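Local atomic coordinates of capsular polysaccharide biosynthesis protein (Burkholderia pseudomallei, PDB entry 4BQN), a protein that binds coenzyme A and probably acts as an acetyltransferase in the biosynthesis of the bacterial capsular polysaccharide. Residues A[109-113]-A[288-294]; A[120-126]-A[276-280]. The protein carries 1 engineered substitution. All coordinates share one frame. Where two conformers were deposited one is given. Residue numbers count along the deposited sequence, not the author numbering.

Contact 1 (A[109-113]-A[288-294]); sequences SPYGL and VSAFFDR. With COA (coenzyme A), chain C.
A loop and a helix can interlock, each filling the other's hollows, while a ligand-binding side chain stacks on the loop. Residues 109-113 run extended except at G112 (phi/psi 71/7), whose turn lets Y111 and L113 both point toward the helical segment 288-294; Y111 lies opposite F291 (CA to CA 5.9 Å). The F291 ring, chi1 t, fits into a hollow walled by loop backbone: its CE1 lies 3.2 Å from S109 O, its CD1 3.5 Å from Y111 N. L113 (chi1 m, chi2 t) fills the hollow between V288 and F291, one turn apart on the helix, CD1 3.8 Å from F291 CB and CD2 4.1 Å from V288 CG2. One turn on, the extended R294 lays its guanidinium flat on the Y111 ring (centres 3.7 Å apart, planes at 5°), a cation-pi stack. That leaves the guanidinium edge for the coenzyme A 3'-phosphate: NH1 donates to O7A (3.1 Å) and NH2 to O9A (3.0 Å). The aromatic face thus holds the charge without competing for its hydrogen bonds.

Contact 2 (A[120-126]-A[276-280]); sequences YVDALIA and QFEWF
I125, F280 and Q276 show how one helix face can receive both a strand end and the helix that follows it. Segment 120-126 is extended through V121 and D122, then turns helical from A123; segment 276-280 is helical throughout, and the CA atoms of D122 and Q276, I125 and F277, and A126 and F280 face each other at 6.8, 6.5 and 6.5 Å. I125 (chi1 m, chi2 t) points toward the partner helix. Its CG2 sits over the face of the F277 ring, 3.5 Å from the centroid, and also meets F280 CD2 at 3.8 Å, while its CD1 reaches Q276 CB at 3.7 Å.

At the strand-to-helix junction D122 is the N-cap: its OD1 accepts from I125 N at 3.0 Å, while OD2 is hydrogen-bonded to Y242 and T106. Just before the helix, V121 pairs by backbone with N108 in a two-stranded antiparallel sheet.

F280 (chi1 m) packs against this junction, with A126 CB over its ring face (3.8 Å to the centroid), V121 CB 3.7 Å from CZ and D122 O 3.2 Å from CE2. Q276, folded back by chi1 and chi2 both m, brings OE1 to D122 N for a 2.8 Å hydrogen bond. V121 CG1 completes the packing with a CH-pi contact on the six-membered ring of W279, 4.2 Å from its centroid.

Overall arrangement
The two contacts, centred 10 Å apart, illustrate how chemistry follows depth. Contact 2 is buried: aliphatic groups meet aromatic faces, and its single polar link between segments satisfies a backbone amide. Contact 1 grades from buried helix residues to the exposed Y111 and R294, where charge meets the bound coenzyme A. Both draw on consecutive helices, 269-281 and 285-296, and on chain joined to the strand pair 107-108 and 121-122, with contact 2 nested inside the loop closed by contact 1. They touch directly: V288 CG2 lies 3.6 Å from F280 O, and F292 CD1 3.2 Å from A123 O. F280 and A126 also pack on F291, so one apolar interior continues outward to the coenzyme A site.

Contact 1 (A[109-113]-A[288-294])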
# COMPACT_ATOMS: atom_id res chain seq x y z
N SER A 109 3.22 5.49 8.36
CA SER A 109 2.22 5.20 9.38
C SER A 109 2.95 5.13 10.71
O SER A 109 4.14 4.80 10.75
CB SER A 109 1.50 3.90 9.06
OG SER A 109 0.84 4.01 7.82
N PRO A 110 2.25 5.47 11.80
CA PRO A 110 2.87 5.50 13.12
C PRO A 110 3.53 4.17 13.47
O PRO A 110 2.95 3.09 13.22
CB PRO A 110 1.70 5.74 14.07
CG PRO A 110 0.65 6.39 13.25
CD PRO A 110 0.84 5.92 11.84
N TYR A 111 4.74 4.26 14.01
CA TYR A 111 5.39 3.13 14.67
C TYR A 111 5.76 3.60 16.06
O TYR A 111 6.38 4.66 16.21
CB TYR A 111 6.67 2.70 13.92
CG TYR A 111 7.47 1.65 14.68
CD1 TYR A 111 8.43 2.01 15.64
CD2 TYR A 111 7.26 0.30 14.45
CE1 TYR A 111 9.15 1.05 16.34
CE2 TYR A 111 7.97 -0.67 15.14
CZ TYR A 111 8.92 -0.29 16.08
OH TYR A 111 9.63 -1.25 16.77
N GLY A 112 5.39 2.83 17.07
CA GLY A 112 5.67 3.19 18.47
C GLY A 112 4.86 4.35 19.01
O GLY A 112 5.13 4.83 20.12
N LEU A 113 3.91 4.82 18.22
CA LEU A 113 3.01 5.93 18.54
C LEU A 113 1.60 5.41 18.42
O LEU A 113 1.37 4.38 17.78
CB LEU A 113 3.22 7.09 17.55
CG LEU A 113 4.59 7.78 17.57
CD1 LEU A 113 4.75 8.68 16.37
CD2 LEU A 113 4.79 8.57 18.86
N VAL A 288 8.28 10.38 19.35
CA VAL A 288 8.21 11.00 18.03
C VAL A 288 9.61 10.98 17.37
O VAL A 288 9.74 10.68 16.17
CB VAL A 288 7.63 12.42 18.10
CG1 VAL A 288 7.64 13.09 16.72
CG2 VAL A 288 6.20 12.37 18.62
N SER A 289 10.65 11.26 18.15
CA SER A 289 12.02 11.19 17.63
C SER A 289 12.42 9.77 17.20
O SER A 289 13.03 9.56 16.14
CB SER A 289 13.01 11.73 18.66
OG SER A 289 14.32 11.77 18.13
N ALA A 290 12.07 8.77 18.01
CA ALA A 290 12.35 7.39 17.64
C ALA A 290 11.65 7.02 16.33
O ALA A 290 12.22 6.34 15.47
CB ALA A 290 11.96 6.43 18.74
N PHE A 291 10.41 7.47 16.18
CA PHE A 291 9.65 7.23 14.96
C PHE A 291 10.34 7.88 13.76
O PHE A 291 10.57 7.23 12.72
CB PHE A 291 8.21 7.77 15.11
CG PHE A 291 7.44 7.84 13.83
CD1 PHE A 291 7.12 6.68 13.13
CD2 PHE A 291 7.01 9.06 13.32
CE1 PHE A 291 6.41 6.74 11.94
CE2 PHE A 291 6.29 9.12 12.13
CZ PHE A 291 5.99 7.97 11.44
N PHE A 292 10.70 9.16 13.90
CA PHE A 292 11.32 9.85 12.79
C PHE A 292 12.64 9.17 12.42
O PHE A 292 12.93 9.00 11.23
CB PHE A 292 11.57 11.32 13.10
CG PHE A 292 12.22 12.05 11.96
CD1 PHE A 292 11.51 12.28 10.78
CD2 PHE A 292 13.54 12.47 12.03
CE1 PHE A 292 12.10 12.92 9.71
CE2 PHE A 292 14.14 13.12 10.96
CZ PHE A 292 13.41 13.35 9.80
N ASP A 293 13.44 8.79 13.41
CA ASP A 293 14.72 8.13 13.13
C ASP A 293 14.52 6.83 12.37
O ASP A 293 15.28 6.49 11.46
CB ASP A 293 15.48 7.84 14.43
CG ASP A 293 16.09 9.07 15.07
OD1 ASP A 293 16.09 10.17 14.46
OD2 ASP A 293 16.59 8.93 16.21
N ARG A 294 13.49 6.07 12.75
CA ARG A 294 13.20 4.81 12.09
C ARG A 294 12.82 5.02 10.62
O ARG A 294 13.30 4.32 9.74
CB ARG A 294 12.10 4.05 12.84
CG ARG A 294 11.85 2.64 12.31
CD ARG A 294 10.85 1.94 13.22
NE ARG A 294 10.66 0.53 12.91
CZ ARG A 294 9.74 0.06 12.08
NH1 ARG A 294 8.93 0.89 11.44
NH2 ARG A 294 9.64 -1.24 11.88
N1A COA C . 8.82 -0.23 0.96
C2A COA C . 8.94 0.22 2.23
N3A COA C . 8.28 -0.33 3.26
C4A COA C . 7.49 -1.41 3.04
C5A COA C . 7.33 -1.96 1.70
C6A COA C . 8.06 -1.29 0.62
N6A COA C . 7.95 -1.74 -0.64
N7A COA C . 6.49 -3.01 1.76
C8A COA C . 6.14 -3.15 3.07
N9A COA C . 6.72 -2.17 3.82
C1B COA C . 6.65 -1.98 5.27
C2B COA C . 5.33 -2.35 5.92
O2B COA C . 4.43 -1.24 5.88
C3B COA C . 5.81 -2.68 7.32
O3B COA C . 6.07 -1.43 7.99
P3B COA C . 6.32 -1.33 9.57
O7A COA C . 6.36 0.15 9.82
O8A COA C . 5.13 -2.01 10.19
O9A COA C . 7.63 -2.04 9.84
C4B COA C . 7.15 -3.38 7.07
O4B COA C . 7.60 -2.91 5.80
C5B COA C . 7.07 -4.91 7.07
O5B COA C . 6.10 -5.28 6.10
P1A COA C . 6.35 -6.44 5.05
O1A COA C . 5.17 -6.42 4.12
O2A COA C . 7.71 -6.33 4.44
O3A COA C . 6.36 -7.81 5.88
P2A COA C . 5.33 -8.56 6.87
O4A COA C . 5.96 -8.58 8.24
O5A COA C . 5.05 -9.88 6.21
O6A COA C . 4.01 -7.67 6.93
CBP COA C . 1.96 -6.59 6.35
CCP COA C . 2.93 -7.71 5.99
CDP COA C . 0.78 -6.57 5.38
CEP COA C . 1.38 -6.90 7.73
CAP COA C . 2.74 -5.25 6.34
OAP COA C . 3.08 -4.90 5.00
C9P COA C . 2.09 -4.04 6.99
O9P COA C . 2.19 -3.86 8.20
N8P COA C . 1.48 -3.15 6.21
C7P COA C . 0.89 -1.93 6.74
C6P COA C . -0.42 -2.12 7.48
C5P COA C . -1.43 -2.69 6.52
O5P COA C . -1.57 -3.90 6.40
N4P COA C . -2.13 -1.81 5.84
C3P COA C . -3.13 -2.20 4.89
C2P COA C . -2.80 -1.61 3.54
S1P COA C . -3.63 -2.55 2.32

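Contact 2 (A[120-126]-A[276-280])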
# COMPACT_ATOMS: atom_id res chain seq x y z
N TYR A 120 -2.42 7.14 8.52
CA TYR A 120 -1.21 7.72 7.94
C TYR A 120 -0.87 9.01 8.65
O TYR A 120 -1.77 9.70 9.15
CB TYR A 120 -1.39 8.01 6.44
CG TYR A 120 -1.84 6.82 5.67
CD1 TYR A 120 -0.93 5.89 5.18
CD2 TYR A 120 -3.21 6.57 5.48
CE1 TYR A 120 -1.36 4.76 4.49
CE2 TYR A 120 -3.64 5.44 4.81
CZ TYR A 120 -2.72 4.55 4.32
OH TYR A 120 -3.17 3.45 3.64
N VAL A 121 0.42 9.30 8.71
CA VAL A 121 0.92 10.55 9.25
C VAL A 121 2.04 11.09 8.38
O VAL A 121 2.63 10.37 7.57
CB VAL A 121 1.43 10.38 10.70
CG1 VAL A 121 0.31 9.97 11.65
CG2 VAL A 121 2.59 9.39 10.77
N ASP A 122 2.33 12.37 8.54
CA ASP A 122 3.42 12.98 7.80
C ASP A 122 4.68 12.89 8.65
O ASP A 122 4.83 13.59 9.65
CB ASP A 122 3.07 14.41 7.37
CG ASP A 122 4.06 14.97 6.38
OD1 ASP A 122 5.25 15.05 6.72
OD2 ASP A 122 3.64 15.26 5.23
N ALA A 123 5.57 11.98 8.27
CA ALA A 123 6.81 11.75 8.98
C ALA A 123 7.77 12.93 8.90
O ALA A 123 8.58 13.11 9.80
CB ALA A 123 7.49 10.49 8.49
N LEU A 124 7.71 13.73 7.83
CA LEU A 124 8.58 14.90 7.80
C LEU A 124 8.16 15.88 8.89
O LEU A 124 9.01 16.50 9.52
CB LEU A 124 8.60 15.55 6.42
CG LEU A 124 9.70 16.60 6.25
CD1 LEU A 124 11.10 16.00 6.42
CD2 LEU A 124 9.57 17.27 4.90
N ILE A 125 6.86 16.02 9.11
CA ILE A 125 6.35 16.82 10.23
C ILE A 125 6.89 16.28 11.56
O ILE A 125 7.29 17.07 12.41
CB ILE A 125 4.82 16.95 10.19
CG1 ILE A 125 4.47 17.91 9.06
CG2 ILE A 125 4.25 17.45 11.52
CD1 ILE A 125 3.00 18.17 8.84
N ALA A 126 6.90 14.96 11.74
CA ALA A 126 7.52 14.40 12.95
C ALA A 126 8.96 14.89 13.14
O ALA A 126 9.35 15.28 14.23
CB ALA A 126 7.45 12.88 12.95
N GLN A 276 -1.60 17.61 11.83
CA GLN A 276 -0.49 16.66 12.00
C GLN A 276 0.46 17.12 13.10
O GLN A 276 0.88 16.33 13.96
CB GLN A 276 0.26 16.43 10.68
CG GLN A 276 -0.55 15.69 9.63
CD GLN A 276 -0.65 14.21 9.95
OE1 GLN A 276 0.36 13.54 10.18
NE2 GLN A 276 -1.88 13.69 9.99
N PHE A 277 0.83 18.40 13.07
CA PHE A 277 1.66 18.96 14.15
C PHE A 277 1.00 18.74 15.51
O PHE A 277 1.65 18.28 16.45
CB PHE A 277 1.96 20.44 13.93
CG PHE A 277 3.17 20.69 13.08
CD1 PHE A 277 4.44 20.79 13.66
CD2 PHE A 277 3.05 20.80 11.69
CE1 PHE A 277 5.57 21.01 12.89
CE2 PHE A 277 4.18 21.03 10.92
CZ PHE A 277 5.44 21.11 11.51
N GLU A 278 -0.30 19.05 15.60
CA GLU A 278 -1.02 18.93 16.86
C GLU A 278 -1.04 17.47 17.33
O GLU A 278 -0.88 17.20 18.52
CB GLU A 278 -2.42 19.50 16.70
CG GLU A 278 -2.37 21.01 16.51
CD GLU A 278 -3.60 21.63 15.86
OE1 GLU A 278 -4.58 20.93 15.56
OE2 GLU A 278 -3.57 22.86 15.65
N TRP A 279 -1.18 16.54 16.39
CA TRP A 279 -1.21 15.12 16.71
C TRP A 279 0.15 14.68 17.29
O TRP A 279 0.19 14.07 18.36
CB TRP A 279 -1.60 14.31 15.48
CG TRP A 279 -1.87 12.87 15.79
CD1 TRP A 279 -3.06 12.33 16.18
CD2 TRP A 279 -0.93 11.78 15.75
NE1 TRP A 279 -2.93 10.97 16.40
CE2 TRP A 279 -1.63 10.61 16.13
CE3 TRP A 279 0.43 11.68 15.42
CZ2 TRP A 279 -1.02 9.36 16.21
CZ3 TRP A 279 1.05 10.41 15.50
CH2 TRP A 279 0.32 9.28 15.90
N PHE A 280 1.25 15.01 16.61
CA PHE A 280 2.56 14.63 17.12
C PHE A 280 2.89 15.29 18.46
O PHE A 280 3.56 14.67 19.30
CB PHE A 280 3.66 14.94 16.11
CG PHE A 280 3.70 13.99 14.95
CD1 PHE A 280 4.08 12.65 15.13
CD2 PHE A 280 3.39 14.43 13.66
CE1 PHE A 280 4.14 11.78 14.05
CE2 PHE A 280 3.46 13.56 12.58
CZ PHE A 280 3.83 12.24 12.78